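Local coordinates for protein dihydropteroate synthase (Stenotrophomonas maltophilia, PDB 7L6P) that probably catalyses the condensation of para-aminobenzoate with 6-hydroxymethyl-7,8-dihydropterin diphosphate to give 7,8-dihydropteroate, a step of folate biosynthesis, at residues 28-33 and 278-283; 180-185 and 190-195; 56-61 and 96-101. One frame throughout, in Å; residues are numbered along the deposited sequence.

Contact 1 (28-33 and 278-283)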
loop_
_atom_site.group_PDB
_atom_site.type_symbol
_atom_site.label_atom_id
_atom_site.label_comp_id
_atom_site.label_asym_id
_atom_site.label_seq_id
_atom_site.Cartn_x
_atom_site.Cartn_y
_atom_site.Cartn_z
ATOM N N ALA A 28 -6.992 -11.990 -4.811
ATOM C CA ALA A 28 -7.607 -10.789 -5.362
ATOM C C ALA A 28 -7.226 -10.638 -6.824
ATOM O O ALA A 28 -6.108 -10.956 -7.221
ATOM C CB ALA A 28 -7.176 -9.555 -4.575
ATOM N N ARG A 29 -8.183 -10.225 -7.644
ATOM C CA ARG A 29 -7.933 -10.015 -9.063
ATOM C C ARG A 29 -8.000 -8.527 -9.378
ATOM O O ARG A 29 -8.722 -7.778 -8.715
ATOM C CB ARG A 29 -8.939 -10.783 -9.913
ATOM C CG ARG A 29 -8.830 -12.248 -9.630
ATOM C CD ARG A 29 -7.388 -12.620 -9.813
ATOM N NE ARG A 29 -7.151 -14.050 -9.792
ATOM C CZ ARG A 29 -6.207 -14.640 -10.505
ATOM N NH1 ARG A 29 -5.465 -13.951 -11.358
ATOM N NH2 ARG A 29 -5.945 -15.931 -10.295
ATOM N N VAL A 30 -7.221 -8.100 -10.375
ATOM C CA VAL A 30 -7.125 -6.691 -10.737
ATOM C C VAL A 30 -7.898 -6.441 -12.025
ATOM O O VAL A 30 -7.587 -7.027 -13.072
ATOM C CB VAL A 30 -5.671 -6.238 -10.901
ATOM C CG1 VAL A 30 -5.681 -4.764 -11.222
ATOM C CG2 VAL A 30 -4.868 -6.546 -9.646
ATOM N N MET A 31 -8.881 -5.541 -11.945
ATOM C CA MET A 31 -9.691 -5.103 -13.074
ATOM C C MET A 31 -9.157 -3.764 -13.563
ATOM O O MET A 31 -9.117 -2.799 -12.793
ATOM C CB MET A 31 -11.160 -4.985 -12.649
ATOM C CG MET A 31 -12.096 -4.346 -13.666
ATOM S SD MET A 31 -13.745 -3.960 -13.003
ATOM C CE MET A 31 -14.733 -5.412 -13.419
ATOM N N GLY A 32 -8.732 -3.705 -14.824
ATOM C CA GLY A 32 -8.249 -2.455 -15.403
ATOM C C GLY A 32 -9.368 -1.583 -15.956
ATOM O O GLY A 32 -10.309 -2.069 -16.572
ATOM N N ILE A 33 -9.238 -0.280 -15.756
ATOM C CA ILE A 33 -10.246 0.677 -16.204
ATOM C C ILE A 33 -9.889 1.163 -17.603
ATOM O O ILE A 33 -8.768 1.618 -17.840
ATOM C CB ILE A 33 -10.367 1.844 -15.215
ATOM C CG1 ILE A 33 -10.836 1.299 -13.862
ATOM C CG2 ILE A 33 -11.268 2.975 -15.778
ATOM C CD1 ILE A 33 -10.846 2.316 -12.766
ATOM N N ASP A 278 1.795 -5.187 -8.074
ATOM C CA ASP A 278 3.001 -5.277 -7.250
ATOM C C ASP A 278 2.649 -5.320 -5.769
ATOM O O ASP A 278 3.243 -6.091 -5.009
ATOM C CB ASP A 278 3.950 -4.105 -7.528
ATOM C CG ASP A 278 4.673 -4.219 -8.872
ATOM O OD1 ASP A 278 4.395 -5.173 -9.635
ATOM O OD2 ASP A 278 5.525 -3.334 -9.170
ATOM N N ALA A 279 1.710 -4.474 -5.334
ATOM C CA ALA A 279 1.275 -4.522 -3.940
ATOM C C ALA A 279 0.620 -5.865 -3.588
ATOM O O ALA A 279 0.866 -6.420 -2.508
ATOM C CB ALA A 279 0.308 -3.379 -3.654
ATOM N N LEU A 280 -0.238 -6.393 -4.472
ATOM C CA LEU A 280 -0.940 -7.634 -4.138
ATOM C C LEU A 280 0.013 -8.824 -4.078
ATOM O O LEU A 280 -0.199 -9.742 -3.273
ATOM C CB LEU A 280 -2.097 -7.881 -5.116
ATOM C CG LEU A 280 -3.258 -6.888 -4.895
ATOM C CD1 LEU A 280 -4.514 -7.136 -5.764
ATOM C CD2 LEU A 280 -3.644 -6.870 -3.422
ATOM N N LYS A 281 1.085 -8.812 -4.884
ATOM C CA LYS A 281 2.062 -9.893 -4.811
ATOM C C LYS A 281 2.778 -9.875 -3.465
ATOM O O LYS A 281 2.971 -10.930 -2.845
ATOM C CB LYS A 281 3.052 -9.788 -5.962
ATOM C CG LYS A 281 2.449 -10.164 -7.301
ATOM C CD LYS A 281 3.521 -10.220 -8.366
ATOM C CE LYS A 281 2.986 -10.724 -9.699
ATOM N NZ LYS A 281 4.135 -10.814 -10.684
ATOM N N ILE A 282 3.127 -8.679 -2.968
ATOM C CA ILE A 282 3.694 -8.578 -1.625
ATOM C C ILE A 282 2.709 -9.104 -0.594
ATOM O O ILE A 282 3.079 -9.847 0.326
ATOM C CB ILE A 282 4.128 -7.132 -1.323
ATOM C CG1 ILE A 282 5.131 -6.656 -2.382
ATOM C CG2 ILE A 282 4.682 -7.009 0.099
ATOM C CD1 ILE A 282 6.291 -7.614 -2.591
ATOM N N TRP A 283 1.436 -8.749 -0.740
ATOM C CA TRP A 283 0.436 -9.244 0.193
ATOM C C TRP A 283 0.390 -10.761 0.178
ATOM O O TRP A 283 0.472 -11.405 1.230
ATOM C CB TRP A 283 -0.930 -8.656 -0.153
ATOM C CG TRP A 283 -2.047 -9.215 0.656
ATOM C CD1 TRP A 283 -3.178 -9.828 0.187
ATOM C CD2 TRP A 283 -2.137 -9.247 2.087
ATOM N NE1 TRP A 283 -3.988 -10.185 1.239
ATOM C CE2 TRP A 283 -3.368 -9.851 2.415
ATOM C CE3 TRP A 283 -1.307 -8.790 3.127
ATOM C CZ2 TRP A 283 -3.783 -10.030 3.735
ATOM C CZ3 TRP A 283 -1.721 -8.966 4.439
ATOM C CH2 TRP A 283 -2.947 -9.590 4.730
#
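Leu280 lays one methyl, CD1, against Ala28 and Val30. CD1 lies 3.8 Å from CB of Ala28. The same methyl is 3.9 Å from CG2 of Val30. It therefore bridges two residues with one residue between them. Measured at CD1, the directions to these two partner atoms are about 110° apart. The second torsion of Leu280 (chi2 -175°) stretches CD1 away from its own CA and toward the strand. The other methyl of the fork, CD2, stays farther back, 4.6 Å from CB of Ala28.

Val30 answers with a single methyl. CG1 is anti to the backbone N (chi1 -178°), which leaves CG2 beside that N and facing Leu280. CG1 itself is 6.1 Å from CD1 of Leu280 and takes no part. The two side chains meet at a slant rather than end on. Ala28 has just its CB to offer, and that CB points toward the helix. The backbones come nearest at this residue, with CA of Ala28 7.5 Å from CA of Leu280. The contact is small, 114 Å² in all, buried and purely apolar.

In the fold this is a beta-to-alpha layer contact of a TIM barrel. Strand 29-35 is the first barrel strand and helix 273-287 is the last helix. Val30 points out of the barrel toward that helix and also touches its Val273 and Val277. Arg29 turns away from the helix to a salt bridge with Asp66, whose other carboxylate oxygen accepts a hydrogen bond from the backbone N of Val30. Elsewhere on helix 273-287, Asp278 OD2 makes a salt bridge with Arg243 of the second subunit.

Contact 2 (180-185 and 190-195)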
loop_
_atom_site.group_PDB
_atom_site.type_symbol
_atom_site.label_atom_id
_atom_site.label_comp_id
_atom_site.label_asym_id
_atom_site.label_seq_id
_atom_site.Cartn_x
_atom_site.Cartn_y
_atom_site.Cartn_z
ATOM N N GLN A 180 -31.527 -6.238 -0.980
ATOM C CA GLN A 180 -32.741 -6.124 -1.782
ATOM C C GLN A 180 -32.464 -6.244 -3.267
ATOM O O GLN A 180 -33.270 -6.829 -3.994
ATOM C CB GLN A 180 -33.450 -4.798 -1.481
ATOM C CG GLN A 180 -34.870 -4.741 -1.936
ATOM C CD GLN A 180 -35.013 -4.253 -3.357
ATOM O OE1 GLN A 180 -34.093 -3.671 -3.919
ATOM N NE2 GLN A 180 -36.173 -4.505 -3.962
ATOM N N ARG A 181 -31.322 -5.751 -3.723
ATOM C CA ARG A 181 -30.929 -5.938 -5.115
ATOM C C ARG A 181 -30.617 -7.403 -5.400
ATOM O O ARG A 181 -30.929 -7.904 -6.485
ATOM C CB ARG A 181 -29.717 -5.055 -5.444
ATOM C CG ARG A 181 -29.907 -3.575 -5.181
ATOM C CD ARG A 181 -31.225 -3.070 -5.742
ATOM N NE ARG A 181 -31.356 -3.344 -7.169
ATOM C CZ ARG A 181 -32.522 -3.529 -7.785
ATOM N NH1 ARG A 181 -33.670 -3.461 -7.130
ATOM N NH2 ARG A 181 -32.535 -3.801 -9.089
ATOM N N LEU A 182 -29.984 -8.101 -4.450
ATOM C CA LEU A 182 -29.736 -9.530 -4.638
ATOM C C LEU A 182 -31.045 -10.306 -4.710
ATOM O O LEU A 182 -31.218 -11.154 -5.592
ATOM C CB LEU A 182 -28.840 -10.078 -3.521
ATOM C CG LEU A 182 -27.342 -9.676 -3.535
ATOM C CD1 LEU A 182 -26.677 -9.903 -2.174
ATOM C CD2 LEU A 182 -26.573 -10.426 -4.614
ATOM N N PHE A 183 -32.001 -10.002 -3.822
ATOM C CA PHE A 183 -33.292 -10.684 -3.887
ATOM C C PHE A 183 -34.023 -10.381 -5.184
ATOM O O PHE A 183 -34.611 -11.280 -5.791
ATOM C CB PHE A 183 -34.185 -10.337 -2.703
ATOM C CG PHE A 183 -35.532 -10.999 -2.780
ATOM C CD1 PHE A 183 -35.681 -12.326 -2.396
ATOM C CD2 PHE A 183 -36.643 -10.307 -3.246
ATOM C CE1 PHE A 183 -36.903 -12.964 -2.479
ATOM C CE2 PHE A 183 -37.862 -10.913 -3.335
ATOM C CZ PHE A 183 -38.009 -12.265 -2.942
ATOM N N ALA A 184 -34.038 -9.116 -5.606
ATOM C CA ALA A 184 -34.688 -8.794 -6.870
ATOM C C ALA A 184 -34.010 -9.529 -8.021
ATOM O O ALA A 184 -34.682 -10.065 -8.909
ATOM C CB ALA A 184 -34.679 -7.279 -7.100
ATOM N N ALA A 185 -32.675 -9.590 -8.008
ATOM C CA ALA A 185 -31.976 -10.390 -9.007
ATOM C C ALA A 185 -32.356 -11.863 -8.886
ATOM O O ALA A 185 -32.564 -12.547 -9.896
ATOM C CB ALA A 185 -30.471 -10.204 -8.864
ATOM N N PHE A 190 -31.576 -14.925 -11.698
ATOM C CA PHE A 190 -30.127 -15.065 -11.624
ATOM C C PHE A 190 -29.750 -16.281 -10.795
ATOM O O PHE A 190 -30.311 -16.513 -9.725
ATOM C CB PHE A 190 -29.503 -13.820 -10.972
ATOM C CG PHE A 190 -29.205 -12.706 -11.922
ATOM C CD1 PHE A 190 -30.204 -11.824 -12.313
ATOM C CD2 PHE A 190 -27.908 -12.498 -12.386
ATOM C CE1 PHE A 190 -29.924 -10.780 -13.182
ATOM C CE2 PHE A 190 -27.619 -11.449 -13.254
ATOM C CZ PHE A 190 -28.624 -10.591 -13.652
ATOM N N ALA A 191 -28.703 -16.975 -11.216
ATOM C CA ALA A 191 -28.038 -17.906 -10.329
ATOM C C ALA A 191 -27.010 -17.123 -9.526
ATOM O O ALA A 191 -26.564 -16.055 -9.946
ATOM C CB ALA A 191 -27.371 -19.032 -11.117
ATOM N N LYS A 192 -26.703 -17.618 -8.323
ATOM C CA LYS A 192 -25.800 -16.890 -7.430
ATOM C C LYS A 192 -24.400 -16.771 -8.006
ATOM O O LYS A 192 -23.715 -15.761 -7.770
ATOM C CB LYS A 192 -25.740 -17.564 -6.059
ATOM C CG LYS A 192 -26.794 -17.078 -5.077
ATOM C CD LYS A 192 -26.371 -15.790 -4.391
ATOM C CE LYS A 192 -27.363 -15.352 -3.308
ATOM N NZ LYS A 192 -26.832 -14.113 -2.608
ATOM N N LYS A 193 -23.949 -17.777 -8.762
ATOM C CA LYS A 193 -22.617 -17.677 -9.357
ATOM C C LYS A 193 -22.483 -16.459 -10.261
ATOM O O LYS A 193 -21.359 -16.068 -10.597
ATOM C CB LYS A 193 -22.265 -18.946 -10.139
ATOM C CG LYS A 193 -23.201 -19.294 -11.269
ATOM C CD LYS A 193 -22.702 -20.536 -12.026
ATOM C CE LYS A 193 -23.033 -20.489 -13.523
ATOM N NZ LYS A 193 -24.517 -20.523 -13.761
ATOM N N ASN A 194 -23.595 -15.856 -10.671
ATOM C CA ASN A 194 -23.556 -14.728 -11.580
ATOM C C ASN A 194 -23.760 -13.391 -10.878
ATOM O O ASN A 194 -24.116 -12.415 -11.539
ATOM C CB ASN A 194 -24.586 -14.916 -12.697
ATOM C CG ASN A 194 -24.071 -15.824 -13.804
ATOM O OD1 ASN A 194 -22.865 -15.935 -14.010
ATOM N ND2 ASN A 194 -24.975 -16.447 -14.539
ATOM N N LEU A 195 -23.497 -13.302 -9.570
ATOM C CA LEU A 195 -23.712 -12.051 -8.843
ATOM C C LEU A 195 -22.502 -11.645 -8.001
ATOM O O LEU A 195 -21.920 -12.460 -7.274
ATOM C CB LEU A 195 -24.950 -12.152 -7.946
ATOM C CG LEU A 195 -26.244 -12.225 -8.757
ATOM C CD1 LEU A 195 -27.406 -12.830 -7.945
ATOM C CD2 LEU A 195 -26.591 -10.840 -9.291
#
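Ala185 meets Phe190 through both backbone and side chain. The peptide N of Phe190 donates to O of Ala185 at 3.1 Å, and the bond is nearly straight at 165°. The N-H arrives tilted 31° from the plane of the carbonyl. This bond spans five residues and closes the turn out of helix 170-188. The same carbonyl oxygen lies at the edge of the Phe190 ring, 3.5 Å from CD1.

The tight part centres on the methyl of Ala185. Its CB is 3.8 Å from CD1 of Phe190 and 4.0 Å from CD2 of Leu195. The small side chain thus touches the ring on one flank and both methyls of Leu195 on another. Leu182 completes this patch one turn earlier, with CD2 placed 4.1 Å from CB of Leu195. The two leucines run past each other in opposite directions.

The loose side belongs to Lys192. It is exposed, and its long chain comes back toward the helix only at its end. There NZ lies 4.2 Å from CD2 of Leu182, a contact with no hydrogen bond. The Lys192 side chain also touches Val225.

The segments belong to a beta-alpha-beta crossover of the TIM barrel, which leads from strand 149-152 through helix 170-188 to the adjacent parallel strand 195-198. Leu182 and Leu195 both rest on Leu151, and Phe190 packs on Val149 and on Ala142 and Ala143 of helix 138-145.

Contact 3 (56-61 and 96-101)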
loop_
_atom_site.group_PDB
_atom_site.type_symbol
_atom_site.label_atom_id
_atom_site.label_comp_id
_atom_site.label_asym_id
_atom_site.label_seq_id
_atom_site.Cartn_x
_atom_site.Cartn_y
_atom_site.Cartn_z
ATOM N N HIS A 56 -4.746 0.808 -25.059
ATOM C CA HIS A 56 -4.690 0.994 -23.614
ATOM C C HIS A 56 -5.109 -0.276 -22.882
ATOM O O HIS A 56 -4.487 -0.659 -21.883
ATOM C CB HIS A 56 -5.570 2.183 -23.216
ATOM C CG HIS A 56 -5.627 2.438 -21.742
ATOM N ND1 HIS A 56 -4.508 2.715 -20.988
ATOM C CD2 HIS A 56 -6.674 2.481 -20.885
ATOM C CE1 HIS A 56 -4.861 2.898 -19.727
ATOM N NE2 HIS A 56 -6.170 2.765 -19.638
ATOM N N GLY A 57 -6.152 -0.949 -23.372
ATOM C CA GLY A 57 -6.566 -2.203 -22.754
ATOM C C GLY A 57 -5.479 -3.260 -22.817
ATOM O O GLY A 57 -5.225 -3.973 -21.843
ATOM N N LEU A 58 -4.846 -3.397 -23.985
ATOM C CA LEU A 58 -3.729 -4.323 -24.143
ATOM C C LEU A 58 -2.595 -4.004 -23.178
ATOM O O LEU A 58 -1.963 -4.913 -22.633
ATOM C CB LEU A 58 -3.232 -4.269 -25.583
ATOM C CG LEU A 58 -4.295 -4.672 -26.610
ATOM C CD1 LEU A 58 -3.802 -4.452 -28.029
ATOM C CD2 LEU A 58 -4.690 -6.113 -26.421
ATOM N N LYS A 59 -2.313 -2.715 -22.965
ATOM C CA LYS A 59 -1.237 -2.317 -22.056
ATOM C C LYS A 59 -1.560 -2.676 -20.614
ATOM O O LYS A 59 -0.678 -3.115 -19.865
ATOM C CB LYS A 59 -0.979 -0.814 -22.172
ATOM C CG LYS A 59 -0.133 -0.219 -21.039
ATOM C CD LYS A 59 -0.479 1.275 -20.862
ATOM C CE LYS A 59 -0.005 1.866 -19.521
ATOM N NZ LYS A 59 -1.164 2.259 -18.639
ATOM N N LEU A 60 -2.819 -2.510 -20.209
ATOM C CA LEU A 60 -3.198 -2.878 -18.853
ATOM C C LEU A 60 -3.051 -4.375 -18.643
ATOM O O LEU A 60 -2.660 -4.824 -17.558
ATOM C CB LEU A 60 -4.634 -2.425 -18.563
ATOM C CG LEU A 60 -4.807 -0.898 -18.470
ATOM C CD1 LEU A 60 -6.188 -0.527 -17.941
ATOM C CD2 LEU A 60 -3.693 -0.283 -17.612
ATOM N N VAL A 61 -3.340 -5.162 -19.682
ATOM C CA VAL A 61 -3.185 -6.605 -19.579
ATOM C C VAL A 61 -1.717 -6.971 -19.388
ATOM O O VAL A 61 -1.363 -7.672 -18.436
ATOM C CB VAL A 61 -3.800 -7.296 -20.807
ATOM C CG1 VAL A 61 -3.434 -8.790 -20.831
ATOM C CG2 VAL A 61 -5.316 -7.110 -20.797
ATOM N N GLU A 96 -15.399 -5.624 -29.078
ATOM C CA GLU A 96 -15.163 -6.626 -30.115
ATOM C C GLU A 96 -13.675 -6.885 -30.303
ATOM O O GLU A 96 -13.228 -8.037 -30.297
ATOM C CB GLU A 96 -15.800 -6.204 -31.441
ATOM C CG GLU A 96 -17.298 -6.438 -31.527
ATOM C CD GLU A 96 -17.910 -5.847 -32.784
ATOM O OE1 GLU A 96 -17.326 -4.899 -33.348
ATOM O OE2 GLU A 96 -18.964 -6.349 -33.227
ATOM N N GLN A 97 -12.888 -5.814 -30.440
ATOM C CA GLN A 97 -11.465 -5.966 -30.735
ATOM C C GLN A 97 -10.700 -6.508 -29.533
ATOM O O GLN A 97 -9.861 -7.406 -29.675
ATOM C CB GLN A 97 -10.874 -4.635 -31.192
ATOM C CG GLN A 97 -10.939 -4.431 -32.693
ATOM C CD GLN A 97 -10.681 -2.990 -33.093
ATOM O OE1 GLN A 97 -9.530 -2.585 -33.293
ATOM N NE2 GLN A 97 -11.752 -2.203 -33.207
ATOM N N LEU A 98 -10.954 -5.957 -28.342
ATOM C CA LEU A 98 -10.264 -6.440 -27.147
ATOM C C LEU A 98 -10.592 -7.903 -26.871
ATOM O O LEU A 98 -9.741 -8.655 -26.383
ATOM C CB LEU A 98 -10.613 -5.575 -25.939
ATOM C CG LEU A 98 -9.861 -4.254 -25.878
ATOM C CD1 LEU A 98 -10.419 -3.407 -24.754
ATOM C CD2 LEU A 98 -8.370 -4.489 -25.700
ATOM N N ALA A 99 -11.834 -8.309 -27.130
ATOM C CA ALA A 99 -12.205 -9.709 -26.960
ATOM C C ALA A 99 -11.384 -10.612 -27.870
ATOM O O ALA A 99 -11.014 -11.727 -27.486
ATOM C CB ALA A 99 -13.701 -9.900 -27.229
ATOM N N ALA A 100 -11.085 -10.142 -29.076
ATOM C CA ALA A 100 -10.365 -10.946 -30.051
ATOM C C ALA A 100 -8.856 -10.950 -29.836
ATOM O O ALA A 100 -8.167 -11.779 -30.442
ATOM C CB ALA A 100 -10.684 -10.455 -31.466
ATOM N N ARG A 101 -8.321 -10.045 -29.015
ATOM C CA ARG A 101 -6.878 -9.911 -28.867
ATOM C C ARG A 101 -6.375 -10.173 -27.453
ATOM O O ARG A 101 -5.166 -10.073 -27.219
ATOM C CB ARG A 101 -6.436 -8.520 -29.340
ATOM C CG ARG A 101 -6.630 -8.361 -30.842
ATOM C CD ARG A 101 -6.609 -6.926 -31.308
ATOM N NE ARG A 101 -5.291 -6.323 -31.182
ATOM C CZ ARG A 101 -4.984 -5.122 -31.650
ATOM N NH1 ARG A 101 -5.880 -4.383 -32.290
ATOM N NH2 ARG A 101 -3.747 -4.659 -31.489
#
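Leu58 packs against both Leu98 and Arg101, joining two neighbouring outer helices of the TIM barrel. Helices 49-62 and 84-101 run in roughly the same direction. The axes of the two short segments cross at -35° and come within 10.6 Å. Leu58, Leu98 and Arg101 supply most of the 195 Å² that is buried.

Leu58 splits its fork. CD2 turns to Leu98 and lies 4.1 Å from that residue's own CD2. CD1 turns instead to the arginine. The Leu58 side chain also touches Thr102.

Leu98 is the buried partner. Its CB does not aim straight at the other helix, but CD2 swings nearer. This methyl settles over the backbone of helix 49-62, 4.1 Å from CA of Gly57. The absence of a side chain on Gly57 lets it come in there. Leu98 also packs on Val54 of that helix and on Ile70 of strand 67-71, so it reaches from the helix layer to the barrel wall.

Arg101 lies on the solvent side. Its CB points toward helix 49-62, and the chain bends at chi3 (69°), which brings the guanidinium close to CD1 of Leu58. The two side chains lie nearly at right angles. The aliphatic part of Arg101 also touches Leu58, with CB 4.2 Å from CD2 of Leu58. At the end of the arginine, NH2 is 3.5 Å from CD1 of Leu58, which approaches the guanidinium obliquely.

All three contacts involve the helix layer around one eight-stranded TIM barrel. Along the chain, contact 3 comes before contact 2, and both fall between the two segments of contact 1. Contact 1 joins the first strand to the last helix, so it brings together the start and end of the chain's barrel elements. Contacts 1 and 3 are neighbours, with centres 18 Å apart. They adjoin through strand 29-35 and helix 49-62, where Ile33 O meets Leu60 CD1 at 3.4 Å. Contact 2 lies elsewhere on the barrel, its centre 26 Å from that of contact 1 and 29 Å from that of contact 3.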